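Local coordinates for GlcNAc Inducible Gene 2, GIG2 (Candida albicans, PDB 6AKZ), which binds ferric iron and is probably an oxygenase of the DUF1479 family, named for induction of its gene by N-acetylglucosamine, at residues I99-F103 with W259-S263; W102-L106 with S133-A139; F392-S397 with E413-I419. One frame throughout, in Å; residues are numbered along the deposited sequence.

Contact 1: residues I99-F103 with W259-S263; sequences IDIWF and WLALS
The carbonyl oxygen of Leu262 takes a bond from a water, whose oxygen lies 2.9 Å from Leu262 O; the same water gives a long, weak bond to Asp100 OD1 at 3.4 Å, a loose polar bridge beside an otherwise apolar contact. Asp100 OD1 also has a salt-bridge partner in Lys343. Ile99 gives the largest share of the packing from the helix, using both branches. Its CG2 methyl, anti to the backbone N (chi1 -68° to CG1), presses on the Leu262 backbone, with Ile99 CG2 3.6 Å from Leu262 CA. The other branch carries CD1 up to the strand, where it meets the Leu260 side chain tip to tip, Ile99 CD1 being 3.9 Å from Leu260 CD2, and also lies against the carbonyl oxygen of Ala261. That Leu260 methyl is shared: Trp102 crosses the leucine at about a right angle and brings its CZ3 corner to 3.9 Å from Leu260 CD2. Farther along the helix, Phe103 reaches across Leu262, with Phe103 CD1 4.2 Å from Leu262 CB, while its ring stacks with His366. The segment axes run at 109° to each other and approach to 10.9 Å, a separation filled by side chains. The arrangement is a helix, 96-112, packed crosswise against the end of an inner strand, and the residue following it, in the main sheet of a cupin-type fold.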
ATOM      1  N   ILE A  99       6.735  18.748  14.336  1.00 14.41           N
ATOM      2  CA  ILE A  99       6.449  17.370  14.702  1.00 13.60           C
ATOM      3  C   ILE A  99       6.108  17.199  16.164  1.00 14.52           C
ATOM      4  O   ILE A  99       5.146  16.504  16.515  1.00 12.93           O
ATOM      5  CB  ILE A  99       7.620  16.428  14.340  1.00 14.18           C
ATOM      6  CG1 ILE A  99       7.765  16.314  12.863  1.00 12.84           C
ATOM      7  CG2 ILE A  99       7.447  15.049  14.971  1.00 13.62           C
ATOM      8  CD1 ILE A  99       6.693  15.570  12.122  1.00 13.47           C
ATOM      9  N   ASP A 100       6.875  17.860  17.029  1.00 15.26           N
ATOM     10  CA  ASP A 100       6.645  17.792  18.471  1.00 15.69           C
ATOM     11  C   ASP A 100       5.279  18.363  18.860  1.00 16.92           C
ATOM     12  O   ASP A 100       4.574  17.788  19.688  1.00 18.33           O
ATOM     13  CB  ASP A 100       7.755  18.526  19.226  1.00 16.73           C
ATOM     14  CG  ASP A 100       9.127  17.938  18.961  1.00 18.97           C
ATOM     15  OD1 ASP A 100       9.215  16.953  18.197  1.00 18.69           O
ATOM     16  OD2 ASP A 100      10.117  18.460  19.515  1.00 22.77           O
ATOM     17  N   ILE A 101       4.906  19.489  18.254  1.00 19.14           N
ATOM     18  CA  ILE A 101       3.628  20.100  18.518  1.00 20.56           C
ATOM     19  C   ILE A 101       2.515  19.135  18.081  1.00 19.42           C
ATOM     20  O   ILE A 101       1.557  18.904  18.802  1.00 18.65           O
ATOM     21  CB  ILE A 101       3.584  21.461  17.762  1.00 22.59           C
ATOM     22  CG1 ILE A 101       4.492  22.480  18.443  1.00 23.69           C
ATOM     23  CG2 ILE A 101       2.160  21.977  17.678  1.00 23.58           C
ATOM     24  CD1 ILE A 101       4.912  23.626  17.525  1.00 25.49           C
ATOM     25  N   TRP A 102       2.603  18.602  16.861  1.00 16.16           N
ATOM     26  CA  TRP A 102       1.603  17.640  16.406  1.00 14.86           C
ATOM     27  C   TRP A 102       1.472  16.394  17.291  1.00 14.53           C
ATOM     28  O   TRP A 102       0.355  15.969  17.623  1.00 15.11           O
ATOM     29  CB  TRP A 102       1.892  17.214  14.943  1.00 15.99           C
ATOM     30  CG  TRP A 102       1.566  18.216  13.878  1.00 16.62           C
ATOM     31  CD1 TRP A 102       0.662  19.251  13.960  1.00 16.44           C
ATOM     32  CD2 TRP A 102       2.075  18.236  12.545  1.00 15.94           C
ATOM     33  NE1 TRP A 102       0.637  19.938  12.796  1.00 15.94           N
ATOM     34  CE2 TRP A 102       1.472  19.348  11.890  1.00 16.35           C
ATOM     35  CE3 TRP A 102       3.000  17.457  11.825  1.00 14.21           C
ATOM     36  CZ2 TRP A 102       1.763  19.672  10.547  1.00 16.12           C
ATOM     37  CZ3 TRP A 102       3.245  17.759  10.486  1.00 13.88           C
ATOM     38  CH2 TRP A 102       2.688  18.894   9.872  1.00 14.73           C
ATOM     39  N   PHE A 103       2.607  15.838  17.711  1.00 15.27           N
ATOM     40  CA  PHE A 103       2.610  14.637  18.570  1.00 15.47           C
ATOM     41  C   PHE A 103       1.912  14.993  19.888  1.00 15.45           C
ATOM     42  O   PHE A 103       1.050  14.272  20.334  1.00 16.07           O
ATOM     43  CB  PHE A 103       4.033  14.131  18.867  1.00 15.88           C
ATOM     44  CG  PHE A 103       4.050  12.952  19.751  1.00 14.98           C
ATOM     45  CD1 PHE A 103       3.584  11.737  19.308  1.00 16.41           C
ATOM     46  CD2 PHE A 103       4.375  13.091  21.107  1.00 19.14           C
ATOM     47  CE1 PHE A 103       3.505  10.623  20.156  1.00 15.65           C
ATOM     48  CE2 PHE A 103       4.300  12.014  21.960  1.00 17.36           C
ATOM     49  CZ  PHE A 103       3.876  10.772  21.478  1.00 17.54           C
ATOM     50  N   TRP A 259       4.010   6.571   5.993  1.00  9.74           N
ATOM     51  CA  TRP A 259       3.765   7.312   7.220  1.00 10.18           C
ATOM     52  C   TRP A 259       4.810   8.331   7.512  1.00  9.70           C
ATOM     53  O   TRP A 259       5.948   8.292   6.918  1.00  9.30           O
ATOM     54  CB  TRP A 259       3.693   6.342   8.402  1.00 10.33           C
ATOM     55  CG  TRP A 259       4.745   5.289   8.573  1.00  9.01           C
ATOM     56  CD1 TRP A 259       4.517   3.935   8.458  1.00 10.04           C
ATOM     57  CD2 TRP A 259       6.130   5.403   9.022  1.00  9.57           C
ATOM     58  NE1 TRP A 259       5.659   3.224   8.787  1.00 10.13           N
ATOM     59  CE2 TRP A 259       6.638   4.070   9.158  1.00 11.55           C
ATOM     60  CE3 TRP A 259       6.973   6.470   9.321  1.00 10.15           C
ATOM     61  CZ2 TRP A 259       7.939   3.800   9.507  1.00 11.43           C
ATOM     62  CZ3 TRP A 259       8.279   6.213   9.702  1.00 11.93           C
ATOM     63  CH2 TRP A 259       8.752   4.906   9.786  1.00 11.11           C
ATOM     64  N   LEU A 260       4.387   9.282   8.314  1.00 10.42           N
ATOM     65  CA  LEU A 260       5.224  10.385   8.816  1.00 10.93           C
ATOM     66  C   LEU A 260       5.733  10.046  10.190  1.00 11.63           C
ATOM     67  O   LEU A 260       4.935   9.722  11.086  1.00 10.43           O
ATOM     68  CB  LEU A 260       4.443  11.708   8.866  1.00 12.49           C
ATOM     69  CG  LEU A 260       5.138  12.956   9.511  1.00 11.82           C
ATOM     70  CD1 LEU A 260       6.234  13.394   8.588  1.00 13.23           C
ATOM     71  CD2 LEU A 260       4.096  14.025   9.654  1.00 13.73           C
ATOM     72  N   ALA A 261       7.034  10.136  10.387  1.00 10.90           N
ATOM     73  CA  ALA A 261       7.686   9.879  11.686  1.00 11.94           C
ATOM     74  C   ALA A 261       7.453  10.983  12.721  1.00 12.44           C
ATOM     75  O   ALA A 261       7.795  12.138  12.483  1.00 11.70           O
ATOM     76  CB  ALA A 261       9.206   9.682  11.497  1.00 10.87           C
ATOM     77  N   LEU A 262       6.872  10.619  13.860  1.00 13.69           N
ATOM     78  CA  LEU A 262       6.590  11.555  14.972  1.00 13.48           C
ATOM     79  C   LEU A 262       7.612  11.329  16.106  1.00 14.16           C
ATOM     80  O   LEU A 262       7.552  12.005  17.153  1.00 13.88           O
ATOM     81  CB  LEU A 262       5.194  11.279  15.504  1.00 13.97           C
ATOM     82  CG  LEU A 262       4.043  11.426  14.499  1.00 13.33           C
ATOM     83  CD1 LEU A 262       2.726  11.076  15.202  1.00 15.58           C
ATOM     84  CD2 LEU A 262       4.078  12.803  13.889  1.00 12.60           C
ATOM     85  N   SER A 263       8.573  10.448  15.873  1.00 11.63           N
ATOM     86  CA  SER A 263       9.564  10.092  16.897  1.00 12.57           C
ATOM     87  C   SER A 263      10.901   9.709  16.228  1.00 13.32           C
ATOM     88  O   SER A 263      10.935   9.412  15.017  1.00 15.25           O
ATOM     89  CB  SER A 263       9.037   8.947  17.740  1.00 13.60           C
ATOM     90  OG  SER A 263       8.772   7.794  16.963  1.00 13.94           O
TER
HETATM   91  O   HOH W   1       7.553  14.161  19.052  1.00 22.94           O

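Contact 2: residues W102-L106 with S133-A139; sequences WFNEL and SKPQTEA
Trp102 lies with one face over the first two turns of helix 134-140, above Pro135 O and Ala139, and its pyrrole edge turned to Glu138. In the ring plane, Trp102 NE1 donates to Glu138 OE1 over 2.9 Å at 164°, using the oxygen's anti lone pair. The indole and carboxylate planes are 58° apart, and the glutamate chain, extended beyond CG, comes in at a slant. Under the far end of the indole sits Ala139, whose CB forms a CH-pi contact 4.0 Å from the centroid of the six-membered ring of Trp102. Pro135 slides past the indole in the opposite direction, putting its CB 3.6 Å from Trp102 CD1. The same proline ring serves two more neighbours: Pro135 CG is 3.7 Å from Glu105 CB, which crosses obliquely, and 3.8 Å from Leu106 CG, whose side chain runs antiparallel to it. Beyond the proline, Leu106 turns CD2 to Ser133, the N-cap residue. Ser133 and Gln136 form a capping box there: Ser133 OG donates to Gln136 OE1 at 2.6 Å, the serine N-H adds a second bond to that oxygen, and Gln136 N returns a weak bond to OG. The helix segments are roughly antiparallel, at 147°. With Lys134 NZ 2.7 Å from Glu138 OE2 and Lys423 a second partner for that oxygen, the glutamate probably stays ionised; one oxygen helps to set the rotation of the indole, and the other probably balances lysine charge.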
ATOM      1  N   TRP A 102       2.603  18.602  16.861  1.00 16.16           N
ATOM      2  CA  TRP A 102       1.603  17.640  16.406  1.00 14.86           C
ATOM      3  C   TRP A 102       1.472  16.394  17.291  1.00 14.53           C
ATOM      4  O   TRP A 102       0.355  15.969  17.623  1.00 15.11           O
ATOM      5  CB  TRP A 102       1.892  17.214  14.943  1.00 15.99           C
ATOM      6  CG  TRP A 102       1.566  18.216  13.878  1.00 16.62           C
ATOM      7  CD1 TRP A 102       0.662  19.251  13.960  1.00 16.44           C
ATOM      8  CD2 TRP A 102       2.075  18.236  12.545  1.00 15.94           C
ATOM      9  NE1 TRP A 102       0.637  19.938  12.796  1.00 15.94           N
ATOM     10  CE2 TRP A 102       1.472  19.348  11.890  1.00 16.35           C
ATOM     11  CE3 TRP A 102       3.000  17.457  11.825  1.00 14.21           C
ATOM     12  CZ2 TRP A 102       1.763  19.672  10.547  1.00 16.12           C
ATOM     13  CZ3 TRP A 102       3.245  17.759  10.486  1.00 13.88           C
ATOM     14  CH2 TRP A 102       2.688  18.894   9.872  1.00 14.73           C
ATOM     15  N   PHE A 103       2.607  15.838  17.711  1.00 15.27           N
ATOM     16  CA  PHE A 103       2.610  14.637  18.570  1.00 15.47           C
ATOM     17  C   PHE A 103       1.912  14.993  19.888  1.00 15.45           C
ATOM     18  O   PHE A 103       1.050  14.272  20.334  1.00 16.07           O
ATOM     19  CB  PHE A 103       4.033  14.131  18.867  1.00 15.88           C
ATOM     20  CG  PHE A 103       4.050  12.952  19.751  1.00 14.98           C
ATOM     21  CD1 PHE A 103       3.584  11.737  19.308  1.00 16.41           C
ATOM     22  CD2 PHE A 103       4.375  13.091  21.107  1.00 19.14           C
ATOM     23  CE1 PHE A 103       3.505  10.623  20.156  1.00 15.65           C
ATOM     24  CE2 PHE A 103       4.300  12.014  21.960  1.00 17.36           C
ATOM     25  CZ  PHE A 103       3.876  10.772  21.478  1.00 17.54           C
ATOM     26  N   ASN A 104       2.305  16.128  20.475  1.00 18.16           N
ATOM     27  CA  ASN A 104       1.679  16.483  21.752  1.00 20.18           C
ATOM     28  C   ASN A 104       0.186  16.765  21.657  1.00 20.11           C
ATOM     29  O   ASN A 104      -0.550  16.293  22.492  1.00 19.98           O
ATOM     30  CB  ASN A 104       2.399  17.658  22.371  1.00 19.57           C
ATOM     31  CG  ASN A 104       3.769  17.315  22.812  1.00 22.86           C
ATOM     32  OD1 ASN A 104       4.048  16.225  23.327  1.00 25.08           O
ATOM     33  ND2 ASN A 104       4.645  18.256  22.664  1.00 24.77           N
ATOM     34  N   GLU A 105      -0.264  17.427  20.572  1.00 18.61           N
ATOM     35  CA  GLU A 105      -1.688  17.597  20.309  1.00 19.61           C
ATOM     36  C   GLU A 105      -2.421  16.295  20.082  1.00 19.37           C
ATOM     37  O   GLU A 105      -3.532  16.175  20.575  1.00 18.65           O
ATOM     38  CB  GLU A 105      -1.953  18.494  19.100  1.00 22.42           C
ATOM     39  CG  GLU A 105      -1.460  19.914  19.327  1.00 26.12           C
ATOM     40  CD  GLU A 105      -1.594  20.855  18.097  1.00 31.68           C
ATOM     41  OE1 GLU A 105      -1.342  20.480  16.903  1.00 30.84           O
ATOM     42  OE2 GLU A 105      -1.835  22.051  18.356  1.00 36.30           O
ATOM     43  N   LEU A 106      -1.808  15.337  19.381  1.00 18.35           N
ATOM     44  CA  LEU A 106      -2.457  13.998  19.254  1.00 17.40           C
ATOM     45  C   LEU A 106      -2.660  13.289  20.589  1.00 17.30           C
ATOM     46  O   LEU A 106      -3.661  12.597  20.819  1.00 17.74           O
ATOM     47  CB  LEU A 106      -1.702  13.070  18.309  1.00 16.39           C
ATOM     48  CG  LEU A 106      -1.722  13.520  16.838  1.00 16.82           C
ATOM     49  CD1 LEU A 106      -0.567  12.941  16.013  1.00 16.22           C
ATOM     50  CD2 LEU A 106      -3.035  13.133  16.225  1.00 16.82           C
ATOM     51  N   SER A 133      -8.260  14.513  13.293  1.00 19.17           N
ATOM     52  CA  SER A 133      -7.763  15.540  14.212  1.00 18.02           C
ATOM     53  C   SER A 133      -7.045  16.645  13.481  1.00 18.77           C
ATOM     54  O   SER A 133      -6.550  16.457  12.342  1.00 18.86           O
ATOM     55  CB  SER A 133      -6.800  14.872  15.243  1.00 18.03           C
ATOM     56  OG  SER A 133      -5.581  14.460  14.649  1.00 18.52           O
ATOM     57  N   LYS A 134      -6.924  17.817  14.119  1.00 16.41           N
ATOM     58  CA  LYS A 134      -6.209  18.898  13.520  1.00 16.88           C
ATOM     59  C   LYS A 134      -4.757  18.540  13.093  1.00 16.99           C
ATOM     60  O   LYS A 134      -4.304  18.941  12.005  1.00 16.87           O
ATOM     61  CB  LYS A 134      -6.193  20.116  14.457  1.00 19.14           C
ATOM     62  CG  LYS A 134      -5.465  21.343  13.871  1.00 22.92           C
ATOM     63  CD  LYS A 134      -5.124  22.309  15.002  1.00 30.39           C
ATOM     64  CE  LYS A 134      -5.230  23.768  14.586  1.00 34.03           C
ATOM     65  NZ  LYS A 134      -3.912  24.479  14.527  1.00 36.52           N
ATOM     66  N   PRO A 135      -4.001  17.827  13.983  1.00 16.71           N
ATOM     67  CA  PRO A 135      -2.645  17.538  13.513  1.00 17.37           C
ATOM     68  C   PRO A 135      -2.620  16.654  12.251  1.00 14.69           C
ATOM     69  O   PRO A 135      -1.713  16.833  11.403  1.00 16.75           O
ATOM     70  CB  PRO A 135      -1.960  16.850  14.701  1.00 17.91           C
ATOM     71  CG  PRO A 135      -2.946  16.944  15.866  1.00 18.35           C
ATOM     72  CD  PRO A 135      -4.215  17.484  15.405  1.00 18.26           C
ATOM     73  N   GLN A 136      -3.531  15.697  12.166  1.00 14.93           N
ATOM     74  CA  GLN A 136      -3.704  14.901  10.974  1.00 16.86           C
ATOM     75  C   GLN A 136      -4.024  15.695   9.705  1.00 15.97           C
ATOM     76  O   GLN A 136      -3.347  15.556   8.645  1.00 14.98           O
ATOM     77  CB  GLN A 136      -4.670  13.766  11.186  1.00 16.96           C
ATOM     78  CG  GLN A 136      -4.106  12.669  12.060  1.00 16.77           C
ATOM     79  CD  GLN A 136      -5.205  11.804  12.564  1.00 17.62           C
ATOM     80  OE1 GLN A 136      -6.129  12.269  13.288  1.00 19.51           O
ATOM     81  NE2 GLN A 136      -5.109  10.494  12.229  1.00 18.84           N
ATOM     82  N   THR A 137      -4.971  16.601   9.817  1.00 14.72           N
ATOM     83  CA  THR A 137      -5.378  17.432   8.704  1.00 15.97           C
ATOM     84  C   THR A 137      -4.256  18.355   8.334  1.00 17.76           C
ATOM     85  O   THR A 137      -3.895  18.469   7.135  1.00 18.64           O
ATOM     86  CB  THR A 137      -6.704  18.180   9.021  1.00 14.90           C
ATOM     87  OG1 THR A 137      -7.715  17.215   9.170  1.00 15.53           O
ATOM     88  CG2 THR A 137      -7.110  19.098   7.909  1.00 18.96           C
ATOM     89  N   GLU A 138      -3.567  18.926   9.334  1.00 16.14           N
ATOM     90  CA  GLU A 138      -2.443  19.751   9.012  1.00 16.39           C
ATOM     91  C   GLU A 138      -1.263  19.012   8.383  1.00 16.22           C
ATOM     92  O   GLU A 138      -0.552  19.559   7.557  1.00 17.44           O
ATOM     93  CB  GLU A 138      -1.923  20.540  10.233  1.00 19.30           C
ATOM     94  CG  GLU A 138      -2.930  21.594  10.738  1.00 21.52           C
ATOM     95  CD  GLU A 138      -2.357  22.412  11.892  1.00 23.85           C
ATOM     96  OE1 GLU A 138      -1.316  21.993  12.483  1.00 20.55           O
ATOM     97  OE2 GLU A 138      -2.952  23.484  12.185  1.00 23.16           O
ATOM     98  N   ALA A 139      -1.002  17.812   8.868  1.00 14.11           N
ATOM     99  CA  ALA A 139       0.109  16.987   8.351  1.00 14.31           C
ATOM    100  C   ALA A 139      -0.128  16.575   6.890  1.00 13.06           C
ATOM    101  O   ALA A 139       0.745  16.689   5.994  1.00 13.34           O
ATOM    102  CB  ALA A 139       0.307  15.729   9.252  1.00 13.37           C
TER

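Contact 3: residues F392-S397 with E413-I419; sequences FLKNIS and EFQGANI
Asn395 OD1 takes a nearly straight bond from Ala417 N at 2.9 Å, the donor standing above the carbonyl plane, and a weak one from Gln415 N at 3.0 Å. One side-chain oxygen thus gathers two backbone N-H groups of the loop, one weakly, on the close-packed side of this contact, where the end of helix 382-394 meets the loop after helix 407-412. Asn395, with positive phi, is the C-prime residue of the Schellman motif that ends the helix. Beside it, Ala417 sits squarely over the Phe392 ring, with CB 3.8 Å from the ring centroid in a CH-pi contact. Phe392 reaches there with CG anti to its own backbone N (chi1 -171°). At the other end, Glu413 OE1 accepts from Ser397 OG at 2.6 Å through the syn lone pair, and from Gln415 NE2 at 3.1 Å above the carboxylate plane, while Glu413 OE2 takes Ser397 N at 2.9 Å. Gln415 is further tied to the backbone of Asn129 and Phe131. The solvent side is looser: exposed Ile419 only grazes the Phe392 ring, CD1 lying 4.1 Å from Phe392 CE2. Phe414 is also exposed, and its ring meets His113. Neutral donors, the hydroxyl and backbone N-H of Ser397, grip the Glu413 carboxylate across the contact and Gln415 braces it from within the loop, while Arg402 probably steadies its negative charge from outside the two segments.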
ATOM      1  N   PHE A 392     -15.788  12.976   7.492  1.00 16.16           N
ATOM      2  CA  PHE A 392     -15.249  14.219   7.992  1.00 17.89           C
ATOM      3  C   PHE A 392     -16.381  15.204   8.351  1.00 19.35           C
ATOM      4  O   PHE A 392     -16.275  15.971   9.342  1.00 21.20           O
ATOM      5  CB  PHE A 392     -14.392  14.855   6.949  1.00 17.22           C
ATOM      6  CG  PHE A 392     -13.612  16.051   7.418  1.00 17.96           C
ATOM      7  CD1 PHE A 392     -12.408  15.876   8.057  1.00 18.00           C
ATOM      8  CD2 PHE A 392     -14.104  17.354   7.256  1.00 19.09           C
ATOM      9  CE1 PHE A 392     -11.655  16.948   8.478  1.00 21.36           C
ATOM     10  CE2 PHE A 392     -13.370  18.446   7.681  1.00 19.71           C
ATOM     11  CZ  PHE A 392     -12.143  18.259   8.272  1.00 22.59           C
ATOM     12  N   LEU A 393     -17.380  15.264   7.467  1.00 17.85           N
ATOM     13  CA  LEU A 393     -18.498  16.213   7.658  1.00 20.63           C
ATOM     14  C   LEU A 393     -19.289  15.780   8.923  1.00 19.91           C
ATOM     15  O   LEU A 393     -19.779  16.635   9.662  1.00 22.29           O
ATOM     16  CB  LEU A 393     -19.400  16.277   6.424  1.00 21.91           C
ATOM     17  CG  LEU A 393     -18.916  17.139   5.260  1.00 19.97           C
ATOM     18  CD1 LEU A 393     -19.845  16.967   4.048  1.00 20.50           C
ATOM     19  CD2 LEU A 393     -18.747  18.604   5.671  1.00 22.40           C
ATOM     20  N   LYS A 394     -19.424  14.502   9.144  1.00 19.19           N
ATOM     21  CA  LYS A 394     -20.128  13.953  10.321  1.00 22.41           C
ATOM     22  C   LYS A 394     -19.238  13.738  11.559  1.00 23.45           C
ATOM     23  O   LYS A 394     -19.761  13.375  12.630  1.00 24.55           O
ATOM     24  CB  LYS A 394     -20.738  12.612   9.973  1.00 24.50           C
ATOM     25  CG  LYS A 394     -21.882  12.736   8.985  1.00 26.36           C
ATOM     26  CD  LYS A 394     -22.415  11.387   8.544  1.00 32.80           C
ATOM     27  CE  LYS A 394     -23.548  10.958   9.455  1.00 39.73           C
ATOM     28  NZ  LYS A 394     -23.821   9.494   9.427  1.00 48.03           N
ATOM     29  N   ASN A 395     -17.920  13.956  11.430  1.00 21.21           N
ATOM     30  CA  ASN A 395     -16.982  13.740  12.536  1.00 22.61           C
ATOM     31  C   ASN A 395     -17.019  12.351  13.146  1.00 22.11           C
ATOM     32  O   ASN A 395     -17.013  12.182  14.367  1.00 21.19           O
ATOM     33  CB  ASN A 395     -17.261  14.774  13.600  1.00 27.04           C
ATOM     34  CG  ASN A 395     -16.038  15.235  14.312  1.00 29.22           C
ATOM     35  OD1 ASN A 395     -14.893  14.847  14.036  1.00 30.42           O
ATOM     36  ND2 ASN A 395     -16.267  16.123  15.233  1.00 40.43           N
ATOM     37  N   ILE A 396     -17.008  11.348  12.288  1.00 20.69           N
ATOM     38  CA  ILE A 396     -17.036   9.902  12.634  1.00 20.56           C
ATOM     39  C   ILE A 396     -15.857   9.176  11.911  1.00 21.75           C
ATOM     40  O   ILE A 396     -15.160   9.778  11.107  1.00 21.65           O
ATOM     41  CB  ILE A 396     -18.365   9.246  12.279  1.00 21.30           C
ATOM     42  CG1 ILE A 396     -18.682   9.415  10.795  1.00 21.31           C
ATOM     43  CG2 ILE A 396     -19.502   9.853  13.156  1.00 25.74           C
ATOM     44  CD1 ILE A 396     -19.907   8.626  10.348  1.00 20.36           C
ATOM     45  N   SER A 397     -15.757   7.888  12.135  1.00 20.73           N
ATOM     46  CA  SER A 397     -14.674   7.057  11.607  1.00 21.40           C
ATOM     47  C   SER A 397     -14.974   6.835  10.149  1.00 19.12           C
ATOM     48  O   SER A 397     -16.129   6.793   9.791  1.00 18.08           O
ATOM     49  CB  SER A 397     -14.654   5.691  12.318  1.00 23.87           C
ATOM     50  OG  SER A 397     -14.029   5.836  13.562  1.00 24.42           O
ATOM     51  N   GLU A 413     -18.492   8.414  19.353  1.00 36.45           N
ATOM     52  CA  GLU A 413     -17.149   8.827  18.861  1.00 30.75           C
ATOM     53  C   GLU A 413     -17.146  10.263  18.353  1.00 29.10           C
ATOM     54  O   GLU A 413     -18.175  10.805  17.984  1.00 29.53           O
ATOM     55  CB  GLU A 413     -16.586   7.822  17.872  1.00 34.07           C
ATOM     56  CG  GLU A 413     -17.454   7.555  16.647  1.00 31.63           C
ATOM     57  CD  GLU A 413     -16.672   7.146  15.397  1.00 31.35           C
ATOM     58  OE1 GLU A 413     -15.432   6.975  15.464  1.00 32.35           O
ATOM     59  OE2 GLU A 413     -17.327   6.956  14.328  1.00 25.37           O
ATOM     60  N   PHE A 414     -15.985  10.900  18.448  1.00 26.50           N
ATOM     61  CA  PHE A 414     -15.753  12.242  18.030  1.00 26.01           C
ATOM     62  C   PHE A 414     -14.341  12.289  17.378  1.00 24.94           C
ATOM     63  O   PHE A 414     -13.389  11.902  18.011  1.00 22.94           O
ATOM     64  CB  PHE A 414     -15.759  13.149  19.244  1.00 27.45           C
ATOM     65  CG  PHE A 414     -15.413  14.540  18.937  1.00 29.95           C
ATOM     66  CD1 PHE A 414     -16.351  15.393  18.385  1.00 34.08           C
ATOM     67  CD2 PHE A 414     -14.136  15.021  19.166  1.00 31.76           C
ATOM     68  CE1 PHE A 414     -16.002  16.698  18.080  1.00 37.18           C
ATOM     69  CE2 PHE A 414     -13.782  16.330  18.835  1.00 33.80           C
ATOM     70  CZ  PHE A 414     -14.709  17.155  18.282  1.00 34.54           C
ATOM     71  N   GLN A 415     -14.174  12.815  16.181  1.00 22.83           N
ATOM     72  CA  GLN A 415     -12.889  12.665  15.470  1.00 20.11           C
ATOM     73  C   GLN A 415     -12.055  13.886  15.287  1.00 21.97           C
ATOM     74  O   GLN A 415     -11.037  13.819  14.531  1.00 22.84           O
ATOM     75  CB  GLN A 415     -13.165  11.965  14.130  1.00 18.82           C
ATOM     76  CG  GLN A 415     -13.570  10.484  14.293  1.00 19.41           C
ATOM     77  CD  GLN A 415     -12.417   9.614  14.734  1.00 24.26           C
ATOM     78  OE1 GLN A 415     -11.271  10.015  14.615  1.00 21.66           O
ATOM     79  NE2 GLN A 415     -12.719   8.408  15.198  1.00 25.92           N
ATOM     80  N   GLY A 416     -12.452  15.032  15.854  1.00 20.11           N
ATOM     81  CA  GLY A 416     -11.668  16.230  15.767  1.00 21.09           C
ATOM     82  C   GLY A 416     -11.729  17.006  14.482  1.00 22.04           C
ATOM     83  O   GLY A 416     -10.904  17.883  14.252  1.00 24.32           O
ATOM     84  N   ALA A 417     -12.695  16.690  13.615  1.00 22.97           N
ATOM     85  CA  ALA A 417     -12.815  17.299  12.283  1.00 22.48           C
ATOM     86  C   ALA A 417     -13.148  18.723  12.405  1.00 23.71           C
ATOM     87  O   ALA A 417     -14.041  19.069  13.158  1.00 27.75           O
ATOM     88  CB  ALA A 417     -13.931  16.634  11.521  1.00 23.25           C
ATOM     89  N   ASN A 418     -12.391  19.558  11.757  1.00 22.72           N
ATOM     90  CA  ASN A 418     -12.728  20.966  11.656  1.00 28.33           C
ATOM     91  C   ASN A 418     -12.413  21.458  10.305  1.00 24.52           C
ATOM     92  O   ASN A 418     -11.249  21.487   9.911  1.00 21.09           O
ATOM     93  CB  ASN A 418     -11.960  21.809  12.681  1.00 31.35           C
ATOM     94  CG  ASN A 418     -12.744  22.036  13.922  1.00 37.87           C
ATOM     95  OD1 ASN A 418     -12.376  21.582  14.990  1.00 40.64           O
ATOM     96  ND2 ASN A 418     -13.861  22.747  13.786  1.00 43.04           N
ATOM     97  N   ILE A 419     -13.452  21.875   9.583  1.00 26.40           N
ATOM     98  CA  ILE A 419     -13.277  22.491   8.292  1.00 26.56           C
ATOM     99  C   ILE A 419     -12.169  23.552   8.314  1.00 24.84           C
ATOM    100  O   ILE A 419     -11.434  23.698   7.343  1.00 21.47           O
ATOM    101  CB  ILE A 419     -14.608  23.163   7.805  1.00 29.83           C
ATOM    102  CG1 ILE A 419     -15.575  22.114   7.302  1.00 33.40           C
ATOM    103  CG2 ILE A 419     -14.350  24.149   6.688  1.00 32.76           C
ATOM    104  CD1 ILE A 419     -15.267  21.646   5.887  1.00 31.72           C
TER

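In the fold
Following the chain from the N terminus, helix 96-112 opens two loops from overlapping stretches. The shorter closes at contact 2, when the chain returns through helix 134-140; the longer runs on until the end of strand 256-261 and the turn after it reach the same helix at contact 1, so the first loop lies largely within the span of the second. The two share Trp102 and Phe103, and also touch where Leu262 CD1 meets Leu106 CD1 and Leu260 CD2 meets Ala139 CB. Contact 3 comes later in series, closing a short, mostly helical loop between helix 382-394 and residues 413-419. It meets contact 2 through Phe392 and Thr137 but stays clear of contact 1, so helix 134-140 links the sheet-side packing to the C-terminal helical region.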